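Local coordinates for Lin1840 protein (Listeria innocua serovar 6a, PDB 4ZOC) that probably hydrolyses terminal non-reducing beta-D-glucosyl residues to release beta-D-glucose, in the metabolism of beta-1,2-glucans, at residues 231-236 / 264-269; 297-302 / 329-334; 555-560 / 588-593. The protein carries 2 engineered substitutions. One frame throughout, in Å; residues are numbered along the deposited sequence.

Contact 1 of 3, residues 231-236 / 264-269; sequences AKLVMT and DGVLIS
L267 lays its CD1 methyl against the backbone of V234, 3.4 Å from V234 O, and beside that residue's branch, with V234 CG1 3.8 Å from L267 CD1. CG anti to the backbone N (chi1 179°) and chi2 at 62° together bring CD1 over the neighbouring strand; there T236 CG2 meets the same methyl, the two side chains crossing at about a right angle. The sheet's other face carries two pairs. L233 and V266 run side by side in the same direction, touching through L233 CD2 and V266 CG1 at 3.9 Å. Further along, I268 CG2, set between its own backbone N and carbonyl carbon, packs on M235 CB at 3.8 Å.

Beneath these side chains lies a parallel ladder, its short strands inclined to each other by 26°. V234 N donates to V266 O at 3.2 Å and V234 O accepts from I268 N at 3.0 Å, so V234 is gripped through both backbone polar groups. The shortest bond comes last: T236 N gives to I268 O at 2.8 Å. All three donors lie nearly along the C=O axis. Before V234 a water takes over the pairing, donating to K232 O and accepting from V266 N. T236 OG1 turns to T247 OG1 and to the backbone N of A270, an engineered residue, and S269 OG to M302 N.

Helix 250-260 connects the strands and covers L267, whereas M235 and I268 share F135 on the opposite face. Two adjacent parallel strands joined through a helix form the beta-alpha-beta unit of a TIM barrel, here in the N-terminal domain of a family 3 glycoside hydrolase; the second strand leads directly to W271 of the glucose pocket.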
ATOM      1  N   ALA A 231       5.696   3.143 -30.625  1.00  9.73           N
ATOM      2  CA  ALA A 231       5.314   4.481 -30.072  1.00 10.13           C
ATOM      3  C   ALA A 231       6.443   5.480 -30.243  1.00  8.83           C
ATOM      4  O   ALA A 231       7.609   5.200 -29.872  1.00  9.43           O
ATOM      5  CB  ALA A 231       4.937   4.394 -28.597  1.00 10.71           C
ATOM      6  N   LYS A 232       6.145   6.655 -30.789  1.00  9.27           N
ATOM      7  CA  LYS A 232       7.218   7.606 -31.066  1.00 10.46           C
ATOM      8  C   LYS A 232       7.861   8.285 -29.911  1.00  9.91           C
ATOM      9  O   LYS A 232       9.069   8.549 -29.974  1.00 12.06           O
ATOM     10  CB  LYS A 232       6.789   8.603 -32.125  1.00  9.44           C
ATOM     11  CG  LYS A 232       6.677   7.939 -33.524  1.00 12.04           C
ATOM     12  CD  LYS A 232       8.042   7.879 -34.142  1.00 16.76           C
ATOM     13  CE  LYS A 232       8.152   7.213 -35.474  1.00 20.06           C
ATOM     14  NZ  LYS A 232       9.628   7.143 -35.773  1.00 19.92           N
ATOM     15  N   LEU A 233       7.098   8.647 -28.863  1.00  8.65           N
ATOM     16  CA  LEU A 233       7.638   9.373 -27.725  1.00  7.75           C
ATOM     17  C   LEU A 233       7.321   8.629 -26.409  1.00  7.26           C
ATOM     18  O   LEU A 233       6.418   7.800 -26.384  1.00  7.28           O
ATOM     19  CB  LEU A 233       7.036  10.773 -27.598  1.00  8.38           C
ATOM     20  CG  LEU A 233       7.348  11.810 -28.702  1.00  9.29           C
ATOM     21  CD1 LEU A 233       6.438  11.647 -29.896  1.00 11.83           C
ATOM     22  CD2 LEU A 233       7.237  13.222 -28.106  1.00  9.24           C
ATOM     23  N   VAL A 234       8.057   8.936 -25.368  1.00  8.75           N
ATOM     24  CA  VAL A 234       7.754   8.527 -24.012  1.00  9.24           C
ATOM     25  C   VAL A 234       7.753   9.759 -23.136  1.00  8.65           C
ATOM     26  O   VAL A 234       8.561  10.668 -23.338  1.00  7.87           O
ATOM     27  CB  VAL A 234       8.766   7.490 -23.522  1.00 10.98           C
ATOM     28  CG1 VAL A 234       8.538   7.106 -22.048  1.00 11.95           C
ATOM     29  CG2 VAL A 234       8.656   6.262 -24.372  1.00 11.32           C
ATOM     30  N   MET A 235       6.888   9.796 -22.122  1.00  8.61           N
ATOM     31  CA  MET A 235       6.845  10.923 -21.193  1.00  7.28           C
ATOM     32  C   MET A 235       7.222  10.430 -19.795  1.00  7.17           C
ATOM     33  O   MET A 235       6.832   9.311 -19.411  1.00  6.38           O
ATOM     34  CB  MET A 235       5.414  11.537 -21.131  1.00  7.04           C
ATOM     35  CG  MET A 235       5.235  12.637 -20.102  1.00  7.79           C
ATOM     36  SD  MET A 235       3.540  13.158 -19.853  1.00  9.23           S
ATOM     37  CE  MET A 235       3.199  13.899 -21.458  1.00 11.84           C
ATOM     38  N   THR A 236       8.010  11.224 -19.063  1.00  6.86           N
ATOM     39  CA  THR A 236       8.414  10.838 -17.665  1.00  6.39           C
ATOM     40  C   THR A 236       7.242  10.877 -16.673  1.00  7.07           C
ATOM     41  O   THR A 236       6.191  11.458 -16.995  1.00  7.09           O
ATOM     42  CB  THR A 236       9.519  11.761 -17.146  1.00  7.03           C
ATOM     43  OG1 THR A 236       8.987  13.067 -16.803  1.00  8.11           O
ATOM     44  CG2 THR A 236      10.696  11.796 -18.144  1.00  7.15           C
ATOM     45  N   ASP A 264      14.624   5.103 -28.863  1.00 12.58           N
ATOM     46  CA  ASP A 264      15.491   6.131 -29.387  1.00 14.60           C
ATOM     47  C   ASP A 264      14.729   7.380 -29.828  1.00 17.81           C
ATOM     48  O   ASP A 264      15.274   8.151 -30.609  1.00 17.69           O
ATOM     49  CB  ASP A 264      16.292   5.617 -30.612  1.00 21.79           C
ATOM     50  CG  ASP A 264      17.489   6.537 -30.970  1.00 22.71           C
ATOM     51  OD1 ASP A 264      18.204   7.057 -30.082  1.00 28.29           O
ATOM     52  OD2 ASP A 264      17.756   6.751 -32.151  1.00 29.83           O
ATOM     53  N   GLY A 265      13.559   7.652 -29.239  1.00 11.70           N
ATOM     54  CA  GLY A 265      12.801   8.814 -29.536  1.00 12.25           C
ATOM     55  C   GLY A 265      12.887   9.857 -28.417  1.00  9.19           C
ATOM     56  O   GLY A 265      13.725   9.803 -27.485  1.00  8.51           O
ATOM     57  N   VAL A 266      12.053  10.900 -28.582  1.00 10.33           N
ATOM     58  CA  VAL A 266      12.015  12.020 -27.680  1.00  9.24           C
ATOM     59  C   VAL A 266      11.471  11.498 -26.330  1.00 10.04           C
ATOM     60  O   VAL A 266      10.419  10.898 -26.293  1.00  9.43           O
ATOM     61  CB  VAL A 266      11.190  13.178 -28.250  1.00  8.70           C
ATOM     62  CG1 VAL A 266      10.917  14.271 -27.196  1.00  9.99           C
ATOM     63  CG2 VAL A 266      11.909  13.757 -29.503  1.00  9.86           C
ATOM     64  N   LEU A 267      12.227  11.751 -25.255  1.00  9.65           N
ATOM     65  CA  LEU A 267      11.713  11.594 -23.882  1.00  8.81           C
ATOM     66  C   LEU A 267      11.325  13.016 -23.418  1.00  8.78           C
ATOM     67  O   LEU A 267      12.197  13.951 -23.342  1.00 12.67           O
ATOM     68  CB  LEU A 267      12.768  10.899 -22.998  1.00  9.58           C
ATOM     69  CG  LEU A 267      12.393  10.686 -21.523  1.00  9.62           C
ATOM     70  CD1 LEU A 267      11.160   9.774 -21.396  1.00 10.20           C
ATOM     71  CD2 LEU A 267      13.543  10.176 -20.741  1.00 10.11           C
ATOM     72  N   ILE A 268      10.027  13.245 -23.195  1.00  6.96           N
ATOM     73  CA  ILE A 268       9.487  14.541 -22.737  1.00  7.57           C
ATOM     74  C   ILE A 268       9.119  14.422 -21.269  1.00  8.49           C
ATOM     75  O   ILE A 268       8.654  13.363 -20.800  1.00  8.76           O
ATOM     76  CB  ILE A 268       8.212  14.951 -23.627  1.00  7.01           C
ATOM     77  CG1 ILE A 268       7.722  16.372 -23.252  1.00  7.26           C
ATOM     78  CG2 ILE A 268       7.092  13.910 -23.514  1.00  7.68           C
ATOM     79  CD1 ILE A 268       6.462  16.852 -24.063  1.00  6.30           C
ATOM     80  N   SER A 269       9.372  15.470 -20.519  1.00  8.86           N
ATOM     81  CA  SER A 269       8.936  15.533 -19.149  1.00  9.26           C
ATOM     82  C   SER A 269       7.464  15.644 -19.036  1.00  6.87           C
ATOM     83  O   SER A 269       6.811  16.274 -19.863  1.00  8.21           O
ATOM     84  CB  SER A 269       9.605  16.703 -18.393  1.00  9.98           C
ATOM     85  OG  SER A 269       8.999  17.988 -18.639  1.00  8.89           O
TER
HETATM   86  O   HOH W   1      10.319  10.886 -30.973  1.00 13.42           O

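Contact 2 of 3, residues 297-302 / 329-334; sequences GVDLEM and VLRMLN
G297 ends the preceding helix in a Schellman motif, with a positive phi of 89°, and its carbonyl O is bonded by R258 NH2 close to the guanidinium of R331. Past V298, which faces the other way, D299 points at the helix and makes the main polar link. R331 grips its carboxylate side-on with two nitrogens: NH1 donates to D299 OD1 at 2.8 Å and NE to D299 OD2 at 3.0 Å. OD1 uses its syn lone pair, while OD2 is met from above the carboxylate plane, in keeping with the 35° between the two flat groups. Both acceptors nevertheless lie near the plane of the guanidinium, and a bend at chi3 of R331 turns its NE edge to the aspartate. OD2 is shared further, with R258 NH2 and L267 N; so many donors would be expected to keep the carboxylate ionised. The carbonyl O of D299 is buried here and has no partner in the model. L300 then brings its two methyls against M332, which curls through chi2 and chi3 so that L300 CD2 touches M332 SD at 3.9 Å, the chains crossing at about a right angle. E301 and M302 continue as the last strand of the TIM barrel. A salt bridge to a buried aspartate, with an apolar patch alongside, thus joins the lead-in to that strand to helix 322-338 of the (beta/alpha)8 domain.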
ATOM      1  N   GLY A 297      18.649  11.880 -19.854  1.00  9.59           N
ATOM      2  CA  GLY A 297      18.128  11.732 -21.209  1.00  9.58           C
ATOM      3  C   GLY A 297      16.760  12.320 -21.571  1.00  9.15           C
ATOM      4  O   GLY A 297      16.110  11.906 -22.574  1.00  9.92           O
ATOM      5  N   VAL A 298      16.337  13.244 -20.755  1.00 10.66           N
ATOM      6  CA  VAL A 298      15.092  13.983 -20.967  1.00  9.58           C
ATOM      7  C   VAL A 298      15.423  15.009 -22.056  1.00  9.19           C
ATOM      8  O   VAL A 298      16.302  15.822 -21.870  1.00 11.31           O
ATOM      9  CB  VAL A 298      14.592  14.697 -19.683  1.00  8.95           C
ATOM     10  CG1 VAL A 298      13.395  15.559 -20.016  1.00  9.91           C
ATOM     11  CG2 VAL A 298      14.200  13.692 -18.611  1.00  9.72           C
ATOM     12  N   ASP A 299      14.708  14.928 -23.160  1.00  8.15           N
ATOM     13  CA  ASP A 299      14.966  15.769 -24.320  1.00 10.11           C
ATOM     14  C   ASP A 299      14.229  17.062 -24.342  1.00 10.58           C
ATOM     15  O   ASP A 299      14.628  17.981 -25.058  1.00 12.55           O
ATOM     16  CB  ASP A 299      14.660  15.013 -25.577  1.00  9.69           C
ATOM     17  CG  ASP A 299      15.466  13.728 -25.670  1.00 10.58           C
ATOM     18  OD1 ASP A 299      16.678  13.742 -25.290  1.00 11.94           O
ATOM     19  OD2 ASP A 299      14.921  12.750 -26.204  1.00 11.05           O
ATOM     20  N   LEU A 300      13.098  17.120 -23.635  1.00 10.07           N
ATOM     21  CA  LEU A 300      12.113  18.225 -23.835  1.00  8.39           C
ATOM     22  C   LEU A 300      11.456  18.538 -22.526  1.00  8.64           C
ATOM     23  O   LEU A 300      10.798  17.647 -21.964  1.00  9.08           O
ATOM     24  CB  LEU A 300      11.100  17.780 -24.909  1.00  8.66           C
ATOM     25  CG  LEU A 300      10.068  18.815 -25.368  1.00 10.04           C
ATOM     26  CD1 LEU A 300      10.686  20.172 -25.784  1.00 10.34           C
ATOM     27  CD2 LEU A 300       9.125  18.197 -26.421  1.00 10.30           C
ATOM     28  N   GLU A 301      11.667  19.756 -22.045  1.00  8.33           N
ATOM     29  CA  GLU A 301      11.199  20.242 -20.765  1.00  9.08           C
ATOM     30  C   GLU A 301       9.859  20.926 -20.945  1.00  9.35           C
ATOM     31  O   GLU A 301       9.750  21.935 -21.646  1.00 10.54           O
ATOM     32  CB  GLU A 301      12.208  21.198 -20.142  1.00  9.58           C
ATOM     33  CG  GLU A 301      11.757  21.755 -18.787  1.00  9.66           C
ATOM     34  CD  GLU A 301      12.806  22.418 -18.029  1.00  8.87           C
ATOM     35  OE1 GLU A 301      13.891  22.640 -18.604  1.00  9.81           O
ATOM     36  OE2 GLU A 301      12.526  22.785 -16.851  1.00 10.60           O
ATOM     37  N   MET A 302       8.830  20.315 -20.341  1.00 10.28           N
ATOM     38  CA  MET A 302       7.495  20.801 -20.542  1.00  7.93           C
ATOM     39  C   MET A 302       7.164  21.965 -19.579  1.00  8.76           C
ATOM     40  O   MET A 302       6.897  21.761 -18.373  1.00  7.41           O
ATOM     41  CB  MET A 302       6.498  19.653 -20.307  1.00  8.41           C
ATOM     42  CG  MET A 302       5.057  20.089 -20.508  1.00  9.65           C
ATOM     43  SD  MET A 302       3.783  18.823 -20.245  1.00  9.51           S
ATOM     44  CE  MET A 302       4.142  17.630 -21.541  1.00  8.41           C
ATOM     45  N   VAL A 329      18.796  17.235 -29.199  1.00 10.57           N
ATOM     46  CA  VAL A 329      18.387  18.016 -30.360  1.00  9.29           C
ATOM     47  C   VAL A 329      18.132  17.101 -31.592  1.00 10.63           C
ATOM     48  O   VAL A 329      17.124  17.253 -32.293  1.00 12.74           O
ATOM     49  CB  VAL A 329      19.395  19.159 -30.647  1.00  9.53           C
ATOM     50  CG1 VAL A 329      19.100  19.815 -31.983  1.00 10.05           C
ATOM     51  CG2 VAL A 329      19.403  20.174 -29.531  1.00 10.39           C
ATOM     52  N   LEU A 330      19.044  16.173 -31.885  1.00 10.70           N
ATOM     53  CA  LEU A 330      18.901  15.263 -32.977  1.00 10.83           C
ATOM     54  C   LEU A 330      17.614  14.454 -32.815  1.00 10.99           C
ATOM     55  O   LEU A 330      16.882  14.252 -33.768  1.00 11.30           O
ATOM     56  CB  LEU A 330      20.080  14.323 -33.081  1.00 14.41           C
ATOM     57  CG  LEU A 330      20.014  13.346 -34.262  1.00 18.25           C
ATOM     58  CD1 LEU A 330      19.787  14.004 -35.617  1.00 18.77           C
ATOM     59  CD2 LEU A 330      21.291  12.516 -34.262  1.00 22.92           C
ATOM     60  N   ARG A 331      17.326  13.976 -31.600  1.00 10.99           N
ATOM     61  CA  ARG A 331      16.030  13.309 -31.433  1.00 10.81           C
ATOM     62  C   ARG A 331      14.766  14.181 -31.771  1.00  9.73           C
ATOM     63  O   ARG A 331      13.810  13.706 -32.460  1.00 11.32           O
ATOM     64  CB  ARG A 331      15.967  12.638 -30.051  1.00 11.37           C
ATOM     65  CG  ARG A 331      16.914  11.457 -29.941  1.00 11.37           C
ATOM     66  CD  ARG A 331      16.721  10.596 -28.665  1.00 12.00           C
ATOM     67  NE  ARG A 331      17.170  11.267 -27.472  1.00 12.92           N
ATOM     68  CZ  ARG A 331      18.381  11.167 -26.913  1.00 13.69           C
ATOM     69  NH1 ARG A 331      18.657  11.828 -25.795  1.00 11.94           N
ATOM     70  NH2 ARG A 331      19.294  10.374 -27.446  1.00 18.05           N
ATOM     71  N   MET A 332      14.801  15.430 -31.350  1.00 10.09           N
ATOM     72  CA  MET A 332      13.726  16.403 -31.624  1.00 12.18           C
ATOM     73  C   MET A 332      13.587  16.595 -33.148  1.00 12.68           C
ATOM     74  O   MET A 332      12.510  16.571 -33.725  1.00 10.87           O
ATOM     75  CB  MET A 332      14.013  17.722 -30.892  1.00 10.68           C
ATOM     76  CG  MET A 332      13.678  17.743 -29.384  1.00 12.07           C
ATOM     77  SD  MET A 332      11.867  17.630 -29.146  1.00 13.01           S
ATOM     78  CE  MET A 332      11.407  19.316 -29.641  1.00 11.46           C
ATOM     79  N   LEU A 333      14.729  16.811 -33.811  1.00 13.71           N
ATOM     80  CA  LEU A 333      14.682  17.049 -35.249  1.00 12.01           C
ATOM     81  C   LEU A 333      14.211  15.779 -35.971  1.00 11.78           C
ATOM     82  O   LEU A 333      13.399  15.887 -36.916  1.00 13.00           O
ATOM     83  CB  LEU A 333      16.038  17.484 -35.740  1.00 13.61           C
ATOM     84  CG  LEU A 333      16.392  18.960 -35.641  1.00 19.13           C
ATOM     85  CD1 LEU A 333      15.649  19.857 -34.711  1.00 21.03           C
ATOM     86  CD2 LEU A 333      17.903  19.191 -35.688  1.00 19.70           C
ATOM     87  N   ASN A 334      14.649  14.586 -35.518  1.00 10.94           N
ATOM     88  CA  ASN A 334      14.215  13.288 -36.111  1.00 11.30           C
ATOM     89  C   ASN A 334      12.691  13.116 -35.975  1.00 10.96           C
ATOM     90  O   ASN A 334      12.079  12.763 -36.914  1.00 11.94           O
ATOM     91  CB  ASN A 334      14.879  12.039 -35.476  1.00 12.70           C
ATOM     92  CG  ASN A 334      16.279  11.771 -36.012  1.00 15.80           C
ATOM     93  OD1 ASN A 334      16.665  12.312 -37.033  1.00 15.00           O
ATOM     94  ND2 ASN A 334      17.050  10.997 -35.285  1.00 18.58           N
TER

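Contact 3 of 3, residues 555-560 / 588-593; sequences PQTTGQ and LDIPNE
A bend at chi2 (-75°) folds Q556 over, whereas Q560, with CG anti to the backbone N and chi2 at -179°, reaches out straight; the two amide groups thereby converge on one carbonyl. Q556 NE2 and Q560 NE2 each donate to E593 O at 3.0 Å, and both approach from above the carbonyl plane, Q560 the more steeply at 71° out of it. Q560 NE2 also lies 2.8 Å from P591 O. The other end of that amide is held too, since Q560 OE1 accepts from Q556 N at 2.9 Å, so the group is fixed against flipping. I590, its CG1 in the crowded position between N and carbonyl carbon, pushes CD1 onto the aliphatic part of Q560, 3.7 Å from Q560 CG, and T557 CG2 meets the same I590 CD1. P591 CD meets the amide carbon Q556 CD at 3.8 Å, the two side chains crossing at about a right angle. D589 and G559 bond to the second subunit, through its A478, T479 and R146. Both segments, the first with a short 3-10 turn at 558-560, belong to the long connection from helix 532-541 to strand 607-611.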
ATOM      1  N   PRO A 555     -13.810  -2.944  -4.905  1.00  9.46           N
ATOM      2  CA  PRO A 555     -13.684  -3.389  -3.535  1.00  7.72           C
ATOM      3  C   PRO A 555     -14.961  -3.479  -2.752  1.00  5.69           C
ATOM      4  O   PRO A 555     -15.951  -2.785  -2.968  1.00  7.02           O
ATOM      5  CB  PRO A 555     -12.715  -2.385  -2.907  1.00  8.01           C
ATOM      6  CG  PRO A 555     -12.000  -1.727  -4.073  1.00  7.60           C
ATOM      7  CD  PRO A 555     -13.086  -1.700  -5.114  1.00  8.55           C
ATOM      8  N   GLN A 556     -14.889  -4.379  -1.755  1.00  7.91           N
ATOM      9  CA  GLN A 556     -15.906  -4.467  -0.698  1.00  7.48           C
ATOM     10  C   GLN A 556     -16.080  -3.151   0.026  1.00  6.52           C
ATOM     11  O   GLN A 556     -17.196  -2.716   0.287  1.00  8.90           O
ATOM     12  CB  GLN A 556     -15.577  -5.556   0.346  1.00  6.99           C
ATOM     13  CG  GLN A 556     -15.519  -7.000  -0.127  1.00  8.01           C
ATOM     14  CD  GLN A 556     -16.930  -7.586  -0.369  1.00  8.15           C
ATOM     15  OE1 GLN A 556     -17.968  -7.131   0.171  1.00  8.99           O
ATOM     16  NE2 GLN A 556     -16.946  -8.667  -1.101  1.00  8.90           N
ATOM     17  N   THR A 557     -14.968  -2.534   0.400  1.00  5.82           N
ATOM     18  CA  THR A 557     -14.913  -1.266   1.101  1.00  6.93           C
ATOM     19  C   THR A 557     -13.519  -0.675   0.856  1.00  6.38           C
ATOM     20  O   THR A 557     -12.606  -1.403   0.416  1.00  6.47           O
ATOM     21  CB  THR A 557     -15.139  -1.464   2.613  1.00  7.03           C
ATOM     22  OG1 THR A 557     -15.334  -0.219   3.280  1.00  7.19           O
ATOM     23  CG2 THR A 557     -14.016  -2.304   3.232  1.00  7.67           C
ATOM     24  N   THR A 558     -13.341   0.617   1.115  1.00  6.03           N
ATOM     25  CA  THR A 558     -12.100   1.350   0.873  1.00  5.96           C
ATOM     26  C   THR A 558     -10.893   0.617   1.485  1.00  5.93           C
ATOM     27  O   THR A 558      -9.827   0.511   0.883  1.00  5.44           O
ATOM     28  CB  THR A 558     -12.243   2.807   1.468  1.00  6.46           C
ATOM     29  OG1 THR A 558     -13.209   3.520   0.649  1.00  7.24           O
ATOM     30  CG2 THR A 558     -10.961   3.507   1.414  1.00  6.81           C
ATOM     31  N   GLY A 559     -11.075   0.129   2.708  1.00  7.17           N
ATOM     32  CA  GLY A 559     -10.002  -0.544   3.408  1.00  6.08           C
ATOM     33  C   GLY A 559      -9.590  -1.916   2.894  1.00  5.91           C
ATOM     34  O   GLY A 559      -8.591  -2.444   3.382  1.00  6.11           O
ATOM     35  N   GLN A 560     -10.258  -2.457   1.913  1.00  5.68           N
ATOM     36  CA  GLN A 560      -9.804  -3.652   1.221  1.00  6.35           C
ATOM     37  C   GLN A 560      -8.659  -3.346   0.218  1.00  5.57           C
ATOM     38  O   GLN A 560      -8.007  -4.230  -0.312  1.00  5.27           O
ATOM     39  CB  GLN A 560     -10.983  -4.301   0.503  1.00  7.62           C
ATOM     40  CG  GLN A 560     -10.690  -5.780   0.160  1.00  6.05           C
ATOM     41  CD  GLN A 560     -11.833  -6.465  -0.592  1.00  6.82           C
ATOM     42  OE1 GLN A 560     -12.475  -5.875  -1.482  1.00  6.69           O
ATOM     43  NE2 GLN A 560     -12.181  -7.677  -0.148  1.00  6.98           N
ATOM     44  N   LEU A 588     -11.524  -9.739   9.646  1.00  6.70           N
ATOM     45  CA  LEU A 588     -12.645  -9.988  10.588  1.00  7.80           C
ATOM     46  C   LEU A 588     -13.998  -9.416  10.115  1.00  8.60           C
ATOM     47  O   LEU A 588     -15.043  -9.958  10.483  1.00  9.93           O
ATOM     48  CB  LEU A 588     -12.293  -9.451  11.943  1.00  8.48           C
ATOM     49  CG  LEU A 588     -11.076  -9.950  12.672  1.00  7.42           C
ATOM     50  CD1 LEU A 588     -10.985  -9.197  13.994  1.00  9.71           C
ATOM     51  CD2 LEU A 588     -11.123 -11.463  12.866  1.00  9.95           C
ATOM     52  N   ASP A 589     -13.984  -8.363   9.274  1.00  8.19           N
ATOM     53  CA  ASP A 589     -15.133  -7.560   9.026  1.00  9.09           C
ATOM     54  C   ASP A 589     -15.630  -7.612   7.576  1.00 10.84           C
ATOM     55  O   ASP A 589     -16.728  -7.239   7.345  1.00 11.65           O
ATOM     56  CB  ASP A 589     -14.926  -6.114   9.486  1.00  9.75           C
ATOM     57  CG  ASP A 589     -13.677  -5.400   8.877  1.00  8.16           C
ATOM     58  OD1 ASP A 589     -12.739  -6.051   8.390  1.00  7.47           O
ATOM     59  OD2 ASP A 589     -13.670  -4.157   8.879  1.00  9.42           O
ATOM     60  N   ILE A 590     -14.866  -8.207   6.646  1.00  9.34           N
ATOM     61  CA  ILE A 590     -15.275  -8.281   5.216  1.00  9.08           C
ATOM     62  C   ILE A 590     -14.717  -9.543   4.588  1.00  9.65           C
ATOM     63  O   ILE A 590     -13.758 -10.139   5.118  1.00 11.24           O
ATOM     64  CB  ILE A 590     -14.758  -7.096   4.398  1.00  7.51           C
ATOM     65  CG1 ILE A 590     -13.236  -7.007   4.443  1.00  6.90           C
ATOM     66  CG2 ILE A 590     -15.422  -5.780   4.816  1.00  8.65           C
ATOM     67  CD1 ILE A 590     -12.638  -6.106   3.313  1.00  7.93           C
ATOM     68  N   PRO A 591     -15.298  -9.972   3.497  1.00  8.73           N
ATOM     69  CA  PRO A 591     -14.650 -11.005   2.660  1.00  9.29           C
ATOM     70  C   PRO A 591     -13.330 -10.612   2.052  1.00  8.42           C
ATOM     71  O   PRO A 591     -13.025  -9.415   1.840  1.00 10.03           O
ATOM     72  CB  PRO A 591     -15.684 -11.250   1.563  1.00 10.07           C
ATOM     73  CG  PRO A 591     -16.958 -10.728   2.125  1.00 10.60           C
ATOM     74  CD  PRO A 591     -16.509  -9.499   2.836  1.00  9.19           C
ATOM     75  N   ASN A 592     -12.542 -11.638   1.748  1.00  8.81           N
ATOM     76  CA  ASN A 592     -11.305 -11.475   0.989  1.00  8.30           C
ATOM     77  C   ASN A 592     -11.579 -11.097  -0.429  1.00  8.06           C
ATOM     78  O   ASN A 592     -10.796 -10.360  -1.077  1.00  9.06           O
ATOM     79  CB  ASN A 592     -10.473 -12.769   0.964  1.00  9.98           C
ATOM     80  CG  ASN A 592      -9.750 -13.065   2.288  1.00 12.36           C
ATOM     81  OD1 ASN A 592     -10.105 -12.604   3.338  1.00 12.19           O
ATOM     82  ND2 ASN A 592      -8.769 -13.961   2.208  1.00 14.93           N
ATOM     83  N   GLU A 593     -12.662 -11.609  -0.967  1.00  8.47           N
ATOM     84  CA  GLU A 593     -12.976 -11.335  -2.362  1.00  9.63           C
ATOM     85  C   GLU A 593     -13.428  -9.922  -2.524  1.00  8.02           C
ATOM     86  O   GLU A 593     -14.092  -9.390  -1.656  1.00  6.02           O
ATOM     87  CB  GLU A 593     -14.131 -12.220  -2.820  1.00 12.33           C
ATOM     88  CG  GLU A 593     -13.736 -13.679  -2.869  1.00 13.46           C
ATOM     89  CD  GLU A 593     -13.822 -14.416  -1.518  1.00 14.56           C
ATOM     90  OE1 GLU A 593     -14.257 -13.863  -0.481  1.00 12.03           O
ATOM     91  OE2 GLU A 593     -13.361 -15.563  -1.513  1.00 17.82           O
TER

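Contacts 1 and 2 are neighbours, their centres 8 Å apart, and meet through one backbone pair, L267 O to D299 N at 2.7 Å, and one side-chain hydroxyl, S269 OG to M302 N at 2.9 Å, both probable hydrogen bonds. These bring strand 266-268 against strand 301-302 and so close the barrel. Contact 1 approaches the sugar site, the side chain of M235 being about 8 Å from a bound glucose. Contact 3 lies in the family's C-terminal domain, across the centre of the chain, its centre about 39 Å from that of contact 1 and 46 Å from that of contact 2; it borders the second subunit, which touches neither barrel contact.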